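Sulfur oxidation protein soxB (Thermus thermophilus, PDB 2WDC) probably acts as a dimanganese hydrolase of the 5'-nucleotidase family in the bacterial oxidation of sulfur compounds. Local coordinates at residues 99-104 with 333-338; 182-187 with 197-202; 375-380 with 553-558. One frame throughout, in Å; residues are numbered along the deposited sequence.

Interaction 1: 99-104 with 333-338. With TBU (tertiary-butyl alcohol), chain K.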
# COMPACT_ATOMS: atom_id res chain seq x y z
N GLY A 99 -2.83 14.65 15.73
CA GLY A 99 -4.11 14.28 15.15
C GLY A 99 -3.97 13.26 14.04
O GLY A 99 -2.87 12.81 13.71
N PRO A 100 -5.10 12.89 13.44
CA PRO A 100 -5.11 11.88 12.39
C PRO A 100 -4.49 12.42 11.12
O PRO A 100 -4.42 13.65 10.92
CB PRO A 100 -6.61 11.62 12.18
CG PRO A 100 -7.27 12.93 12.57
CD PRO A 100 -6.44 13.42 13.74
N ILE A 101 -4.13 11.49 10.24
CA ILE A 101 -3.57 11.84 8.94
C ILE A 101 -4.62 11.62 7.85
O ILE A 101 -5.67 10.98 8.07
CB ILE A 101 -2.27 11.04 8.63
CG1 ILE A 101 -2.48 9.52 8.76
CG2 ILE A 101 -1.13 11.47 9.58
CD1 ILE A 101 -3.26 8.87 7.60
N GLY A 102 -4.31 12.09 6.66
CA GLY A 102 -5.17 11.87 5.51
C GLY A 102 -6.55 12.50 5.56
O GLY A 102 -6.79 13.53 6.21
N GLY A 103 -7.44 11.87 4.80
CA GLY A 103 -8.78 12.37 4.54
C GLY A 103 -8.73 13.03 3.17
O GLY A 103 -7.79 13.78 2.86
N MET A 104 -9.71 12.73 2.33
CA MET A 104 -9.74 13.34 1.00
C MET A 104 -9.88 14.85 1.06
O MET A 104 -9.29 15.57 0.24
CB MET A 104 -10.85 12.72 0.16
CG MET A 104 -10.50 11.32 -0.33
SD MET A 104 -11.98 10.49 -0.96
CE MET A 104 -11.27 8.93 -1.45
N PRO A 333 3.11 16.58 5.47
CA PRO A 333 2.12 15.76 6.20
C PRO A 333 0.69 16.23 5.97
O PRO A 333 0.41 17.43 6.03
CB PRO A 333 2.52 15.95 7.67
CG PRO A 333 3.98 16.41 7.63
CD PRO A 333 4.07 17.24 6.38
N VAL A 334 -0.21 15.29 5.70
CA VAL A 334 -1.62 15.62 5.55
C VAL A 334 -2.24 15.48 6.93
O VAL A 334 -2.64 14.39 7.34
CB VAL A 334 -2.32 14.70 4.54
CG1 VAL A 334 -3.81 15.07 4.44
CG2 VAL A 334 -1.66 14.81 3.18
N LEU A 335 -2.22 16.57 7.69
CA LEU A 335 -2.75 16.58 9.05
C LEU A 335 -4.04 17.38 9.05
O LEU A 335 -4.02 18.60 8.98
CB LEU A 335 -1.73 17.19 10.01
CG LEU A 335 -0.42 16.39 10.17
CD1 LEU A 335 0.62 17.27 10.86
CD2 LEU A 335 -0.68 15.12 10.99
N ALA A 336 -5.17 16.68 9.08
CA ALA A 336 -6.47 17.36 9.02
C ALA A 336 -6.70 18.44 10.08
O ALA A 336 -7.41 19.42 9.82
CB ALA A 336 -7.61 16.34 9.03
N GLU A 337 -6.11 18.28 11.25
CA GLU A 337 -6.31 19.29 12.30
C GLU A 337 -5.53 20.56 12.00
O GLU A 337 -5.70 21.57 12.68
CB GLU A 337 -5.90 18.74 13.67
CG GLU A 337 -6.76 17.59 14.16
CD GLU A 337 -6.43 17.17 15.59
OE1 GLU A 337 -5.72 17.91 16.29
OE2 GLU A 337 -6.94 16.12 16.03
N HIS A 338 -4.65 20.51 11.00
CA HIS A 338 -3.78 21.64 10.71
C HIS A 338 -3.86 22.17 9.29
O HIS A 338 -2.97 22.88 8.82
CB HIS A 338 -2.35 21.26 11.09
CG HIS A 338 -2.22 20.95 12.54
ND1 HIS A 338 -2.25 21.76 13.62
CD2 HIS A 338 -2.23 19.66 13.02
CE1 HIS A 338 -2.21 20.95 14.73
NE2 HIS A 338 -2.18 19.69 14.35
O TBU K . 3.56 21.52 14.14
C TBU K . 2.16 21.57 13.83
C1 TBU K . 1.88 22.88 13.13
C2 TBU K . 1.76 20.43 12.88
C3 TBU K . 1.36 21.48 15.13
O HOH W 1 -4.38 16.09 12.16

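Interaction 2: 182-187 with 197-202. With TBU (tertiary-butyl alcohol), chain M.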
# COMPACT_ATOMS: atom_id res chain seq x y z
N GLY A 182 -8.49 12.70 -15.71
CA GLY A 182 -7.06 12.69 -15.94
C GLY A 182 -6.75 11.72 -17.07
O GLY A 182 -7.67 11.15 -17.66
N GLU A 183 -5.47 11.54 -17.36
CA GLU A 183 -5.05 10.59 -18.39
C GLU A 183 -4.35 9.39 -17.74
O GLU A 183 -3.30 9.53 -17.13
CB GLU A 183 -4.12 11.25 -19.42
CG GLU A 183 -3.67 10.26 -20.50
CD GLU A 183 -2.75 10.87 -21.54
OE1 GLU A 183 -2.24 11.99 -21.34
OE2 GLU A 183 -2.54 10.22 -22.58
N PHE A 184 -4.96 8.22 -17.87
CA PHE A 184 -4.39 7.00 -17.33
C PHE A 184 -3.22 6.58 -18.21
O PHE A 184 -3.32 6.61 -19.44
CB PHE A 184 -5.46 5.90 -17.34
CG PHE A 184 -5.02 4.61 -16.74
CD1 PHE A 184 -5.21 4.36 -15.39
CD2 PHE A 184 -4.40 3.64 -17.52
CE1 PHE A 184 -4.81 3.16 -14.82
CE2 PHE A 184 -3.99 2.44 -16.96
CZ PHE A 184 -4.19 2.20 -15.61
N LEU A 185 -2.09 6.24 -17.59
CA LEU A 185 -0.90 5.81 -18.34
C LEU A 185 -0.46 4.43 -17.90
O LEU A 185 -0.54 4.10 -16.72
CB LEU A 185 0.26 6.77 -18.05
CG LEU A 185 0.06 8.25 -18.36
CD1 LEU A 185 1.28 9.04 -17.85
CD2 LEU A 185 -0.10 8.46 -19.86
N SER A 186 0.09 3.66 -18.85
CA SER A 186 0.73 2.39 -18.52
C SER A 186 1.41 1.85 -19.77
O SER A 186 0.76 1.62 -20.77
CB SER A 186 -0.28 1.36 -18.00
OG SER A 186 -0.55 1.55 -16.61
N TYR A 187 2.73 1.64 -19.71
CA TYR A 187 3.43 1.10 -20.87
C TYR A 187 3.20 -0.40 -20.97
O TYR A 187 3.35 -1.00 -22.04
CB TYR A 187 4.95 1.37 -20.76
CG TYR A 187 5.69 0.34 -19.93
CD1 TYR A 187 6.27 -0.78 -20.52
CD2 TYR A 187 5.71 0.42 -18.53
CE1 TYR A 187 6.89 -1.77 -19.76
CE2 TYR A 187 6.30 -0.57 -17.76
CZ TYR A 187 6.88 -1.67 -18.37
OH TYR A 187 7.45 -2.66 -17.60
N PRO A 197 -0.38 -2.47 -26.85
CA PRO A 197 -0.68 -1.76 -25.60
C PRO A 197 -2.08 -1.17 -25.65
O PRO A 197 -2.52 -0.63 -26.68
CB PRO A 197 0.36 -0.63 -25.57
CG PRO A 197 1.51 -1.16 -26.40
CD PRO A 197 0.85 -1.97 -27.50
N LEU A 198 -2.74 -1.21 -24.51
CA LEU A 198 -4.10 -0.71 -24.40
C LEU A 198 -4.24 0.73 -23.92
O LEU A 198 -5.32 1.31 -24.01
CB LEU A 198 -4.92 -1.67 -23.52
CG LEU A 198 -4.89 -3.10 -24.09
CD1 LEU A 198 -5.55 -4.08 -23.14
CD2 LEU A 198 -5.55 -3.17 -25.48
N PHE A 199 -3.16 1.29 -23.38
CA PHE A 199 -3.18 2.66 -22.87
C PHE A 199 -1.93 3.40 -23.34
O PHE A 199 -0.94 2.78 -23.73
CB PHE A 199 -3.18 2.66 -21.33
CG PHE A 199 -4.38 1.98 -20.74
CD1 PHE A 199 -5.64 2.53 -20.88
CD2 PHE A 199 -4.26 0.73 -20.15
CE1 PHE A 199 -6.76 1.90 -20.36
CE2 PHE A 199 -5.38 0.09 -19.63
CZ PHE A 199 -6.63 0.67 -19.74
N PRO A 200 -1.95 4.74 -23.28
CA PRO A 200 -0.73 5.46 -23.65
C PRO A 200 0.35 5.16 -22.61
O PRO A 200 0.07 5.05 -21.40
CB PRO A 200 -1.14 6.94 -23.53
CG PRO A 200 -2.62 6.94 -23.66
CD PRO A 200 -3.09 5.64 -23.05
N ALA A 201 1.59 5.06 -23.08
CA ALA A 201 2.72 4.78 -22.19
C ALA A 201 3.15 6.04 -21.46
O ALA A 201 3.63 5.97 -20.32
CB ALA A 201 3.90 4.22 -22.99
N TYR A 202 3.06 7.18 -22.13
CA TYR A 202 3.54 8.43 -21.54
C TYR A 202 2.86 9.66 -22.11
O TYR A 202 2.20 9.60 -23.15
CB TYR A 202 5.07 8.58 -21.76
CG TYR A 202 5.49 8.71 -23.22
CD1 TYR A 202 5.41 9.93 -23.88
CD2 TYR A 202 5.94 7.61 -23.93
CE1 TYR A 202 5.79 10.05 -25.21
CE2 TYR A 202 6.31 7.72 -25.26
CZ TYR A 202 6.23 8.94 -25.89
OH TYR A 202 6.61 9.03 -27.22
O TBU M . -7.18 7.92 -19.53
C TBU M . -7.34 7.31 -20.83
C1 TBU M . -6.02 6.72 -21.33
C2 TBU M . -8.36 6.15 -20.74
C3 TBU M . -7.86 8.34 -21.84
O HOH W 2 -1.10 0.09 -21.81

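Interaction 3: 375-380 with 553-558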
# COMPACT_ATOMS: atom_id res chain seq x y z
N ASP A 375 3.64 -4.82 8.94
CA ASP A 375 4.82 -5.46 9.52
C ASP A 375 5.21 -6.59 8.59
O ASP A 375 4.35 -7.17 7.93
CB ASP A 375 4.51 -6.08 10.88
CG ASP A 375 5.76 -6.56 11.60
OD1 ASP A 375 6.55 -5.68 12.02
OD2 ASP A 375 5.98 -7.79 11.73
N THR A 376 6.48 -6.98 8.61
CA THR A 376 6.88 -8.12 7.79
C THR A 376 6.13 -9.40 8.19
O THR A 376 5.73 -10.19 7.34
CB THR A 376 8.39 -8.40 7.93
OG1 THR A 376 9.12 -7.23 7.54
CG2 THR A 376 8.79 -9.56 7.01
N LEU A 377 5.98 -9.61 9.50
CA LEU A 377 5.53 -10.89 10.02
C LEU A 377 4.29 -10.98 10.88
O LEU A 377 3.67 -12.05 10.93
CB LEU A 377 6.66 -11.50 10.86
CG LEU A 377 8.02 -11.67 10.19
CD1 LEU A 377 9.05 -12.16 11.23
CD2 LEU A 377 7.90 -12.66 9.03
N TYR A 378 4.00 -9.93 11.65
CA TYR A 378 2.97 -10.03 12.66
C TYR A 378 2.36 -8.68 12.99
O TYR A 378 3.07 -7.66 12.97
CB TYR A 378 3.64 -10.58 13.95
CG TYR A 378 2.79 -10.41 15.18
CD1 TYR A 378 1.86 -11.38 15.54
CD2 TYR A 378 2.86 -9.25 15.95
CE1 TYR A 378 1.01 -11.19 16.62
CE2 TYR A 378 2.00 -9.05 17.03
CZ TYR A 378 1.10 -10.04 17.36
OH TYR A 378 0.24 -9.85 18.43
N SER A 379 1.07 -8.66 13.30
CA SER A 379 0.40 -7.42 13.68
C SER A 379 -0.71 -7.69 14.68
O SER A 379 -1.26 -8.79 14.73
CB SER A 379 -0.16 -6.68 12.47
OG SER A 379 -1.43 -7.21 12.08
N THR A 380 -1.04 -6.69 15.49
CA THR A 380 -2.12 -6.89 16.46
C THR A 380 -3.47 -6.96 15.77
O THR A 380 -4.35 -7.70 16.23
CB THR A 380 -2.10 -5.83 17.57
OG1 THR A 380 -2.07 -4.53 16.97
CG2 THR A 380 -0.88 -6.02 18.46
N ARG A 553 18.21 -11.07 13.90
CA ARG A 553 17.58 -9.76 14.00
C ARG A 553 16.86 -9.60 15.32
O ARG A 553 16.37 -10.57 15.90
CB ARG A 553 16.50 -9.59 12.91
CG ARG A 553 16.93 -9.95 11.49
CD ARG A 553 17.83 -8.90 10.88
NE ARG A 553 18.02 -9.24 9.48
CZ ARG A 553 18.89 -10.15 9.03
NH1 ARG A 553 19.68 -10.79 9.89
NH2 ARG A 553 18.94 -10.43 7.74
N ASN A 554 16.71 -8.34 15.73
CA ASN A 554 15.91 -8.02 16.90
C ASN A 554 14.51 -7.71 16.37
O ASN A 554 14.35 -6.80 15.56
CB ASN A 554 16.49 -6.78 17.57
CG ASN A 554 17.79 -7.07 18.29
OD1 ASN A 554 17.94 -8.14 18.89
ND2 ASN A 554 18.76 -6.17 18.18
N TYR A 555 13.53 -8.47 16.82
CA TYR A 555 12.15 -8.26 16.38
C TYR A 555 11.51 -7.19 17.27
O TYR A 555 11.52 -7.31 18.50
CB TYR A 555 11.36 -9.57 16.42
CG TYR A 555 10.00 -9.39 15.84
CD1 TYR A 555 9.81 -9.37 14.46
CD2 TYR A 555 8.93 -9.04 16.66
CE1 TYR A 555 8.56 -9.07 13.92
CE2 TYR A 555 7.70 -8.74 16.13
CZ TYR A 555 7.52 -8.73 14.76
OH TYR A 555 6.28 -8.40 14.24
N ARG A 556 11.03 -6.11 16.65
CA ARG A 556 10.55 -4.97 17.42
C ARG A 556 9.04 -4.88 17.53
O ARG A 556 8.31 -5.31 16.63
CB ARG A 556 11.08 -3.66 16.81
CG ARG A 556 12.61 -3.57 16.75
CD ARG A 556 13.24 -3.50 18.15
NE ARG A 556 12.73 -2.37 18.92
CZ ARG A 556 13.18 -1.12 18.79
NH1 ARG A 556 14.16 -0.84 17.94
NH2 ARG A 556 12.63 -0.14 19.49
N LEU A 557 8.58 -4.26 18.61
CA LEU A 557 7.17 -4.02 18.82
C LEU A 557 6.98 -2.56 19.19
O LEU A 557 7.84 -1.94 19.84
CB LEU A 557 6.61 -4.89 19.95
CG LEU A 557 6.45 -6.38 19.70
CD1 LEU A 557 6.04 -7.08 20.99
CD2 LEU A 557 5.41 -6.63 18.62
N PRO A 558 5.83 -1.99 18.82
CA PRO A 558 5.56 -0.60 19.22
C PRO A 558 4.96 -0.59 20.62
O PRO A 558 4.67 -1.64 21.20
CB PRO A 558 4.47 -0.18 18.23
CG PRO A 558 3.70 -1.46 17.98
CD PRO A 558 4.73 -2.57 18.03
O HOH W 3 4.59 -6.31 14.82

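Interaction 1: 99-104 with 333-338
V334 and G102 meet through one direct hydrogen bond, G102 N to V334 O at 2.9 Å. Its N-H...O angle of 136° makes it a bent bond. The same carbonyl oxygen also receives the CA-H of I101, with I101 CA 3.2 Å from V334 O, so two successive residues of 99-104 converge on one acceptor. V334 lays its CG1 methyl against the backbone of G102, 3.6 Å from G102 CA; this branch stands anti to V334's own backbone N (chi1 179°). Between I101 and L335 the touch is methyl to methyl, I101 CG2 against L335 CD2 at 3.9 Å, the two side chains meeting at a slant.

Farther along, a water takes over from direct backbone pairing. It donates to P100 O at 2.7 Å and accepts from E337 N, bridging the loops where they separate. The carboxylate of E337 reaches G99, with OE2 3.5 Å from G99 CA, and the side chain crosses that of P100 at about a right angle, OE2 lying near P100 CD. That oxygen is also hydrogen-bonded to a glycerol, probably a crystallisation component.

In the second shell, A106, L107 and L110 of helix 104-120 pack on V334, and Y84 touches both I101 and L335 while its hydroxyl bonds G99 O. G99 ends the helical backbone of 91-98 with positive phi, and G103 is the N-cap residue before helix 104-120. The contact thus joins the glycine-rich loop between helices 91-98 and 104-120 to the loop leaving edge strand 323-333 of the six-stranded mixed sheet, as loop-to-loop packing in the metal-binding part of the fold, with I101 about 11 Å, side chain to side chain, from manganese ligands H38 and H288.

Interaction 2: 182-187 with 197-202
F184 turns the edge of its ring onto the face of F199 in a T-shaped (edge-to-face) stack, with centroids 4.7 Å apart and planes at 61°. With CG anti to the backbone N (chi1 -177°), the F184 ring swings so that its CD2/CE2 edge reaches F199, and F184 CD2 stands 3.6 Å from F199 CG. L198 CB lies over the other face of F199.

E183 is fully extended, which carries OE2 to 3.5 Å from P200 CG; the charge is met by R203 in a salt bridge. L185 CD2 rests against P200 CB at 4.1 Å. Y187 meets A201 with the base of its side chain, CB and CA, while its ring leads off to helix 240-252.

The backbones join by a nearly straight bond, S186 N to P200 O at 2.9 Å and 164°. P200 O also takes a CA-H contact from L185. A water bridges S186 O and F199 N, and a tertiary-butyl alcohol accepts from F184 N, its O 2.8 Å away. F184 O, buried here, has no partner in the model. F199, P200 and F184 make the largest single contributions to an otherwise widely spread apolar surface, while the direct S186-P200 bond and the water bridge, being directional, probably set how the backbones align.

Interaction 3: 375-380 with 553-558
Y555, which buries the most surface here, drives its hydroxyl into the loop at D375 and donates to the carboxylate, Y555 OH to D375 OD2 at 2.6 Å. The two side chains come from opposite directions with carboxylate and ring planes 81° apart: OD2 lies at the ring's edge, in its plane, while the hydroxyl meets OD2 from above the carboxylate plane, 52° out of it.

Y378 offers its CB to the same hydroxyl, 3.4 Å from Y555 OH, and its side chain stands about perpendicular to that of Y555. A water donates to both Y378 O and Y555 OH, giving the phenol a second polar link to this loop. Beside the hydroxyl-bearing end of the Y555 ring, L377 CD1 touches Y555 CE1 at 4.1 Å.

With CG anti to the backbone N, the carboxylate of D375 folds over the following turn, where OD2 accepts three bonds. Besides Y555 OH, it takes L377 N and Y378 N, each at 2.9 Å with an N-H...O angle of 156°. Three donors on one oxygen would probably stabilise the charged form of the carboxylate. D375 OD1 is held by N51, whose ND2 also bonds R556 O, and Y378 OH is tied to Q383 and to E545 N. The backbone bonds to OD2 define an Asx turn and the wider Asx motif in the loop just before helix 380-392, pinned by a tyrosine from the C-terminal tail.

Interactions 1 and 3 are mainly buried, whereas interaction 2 is only partly so and lies on the other side of the chain's centre from interaction 3, their centres 38 Å apart. Interactions 1 and 2 involve opposite edges of one six-stranded mixed sheet: segment 333-338 follows edge strand 323-333, while the other edge strand, 183-184, is part of segment 182-187. Interaction 3 instead ties a loop of the C-terminal region to the chain's tail. Their chemistry differs accordingly. A single direct backbone hydrogen bond joins the segments in each of the first two, accompanied by glycine-backbone packing in interaction 1 and aromatic stacking in interaction 2; interaction 3 relies on a phenol-carboxylate bond between side chains.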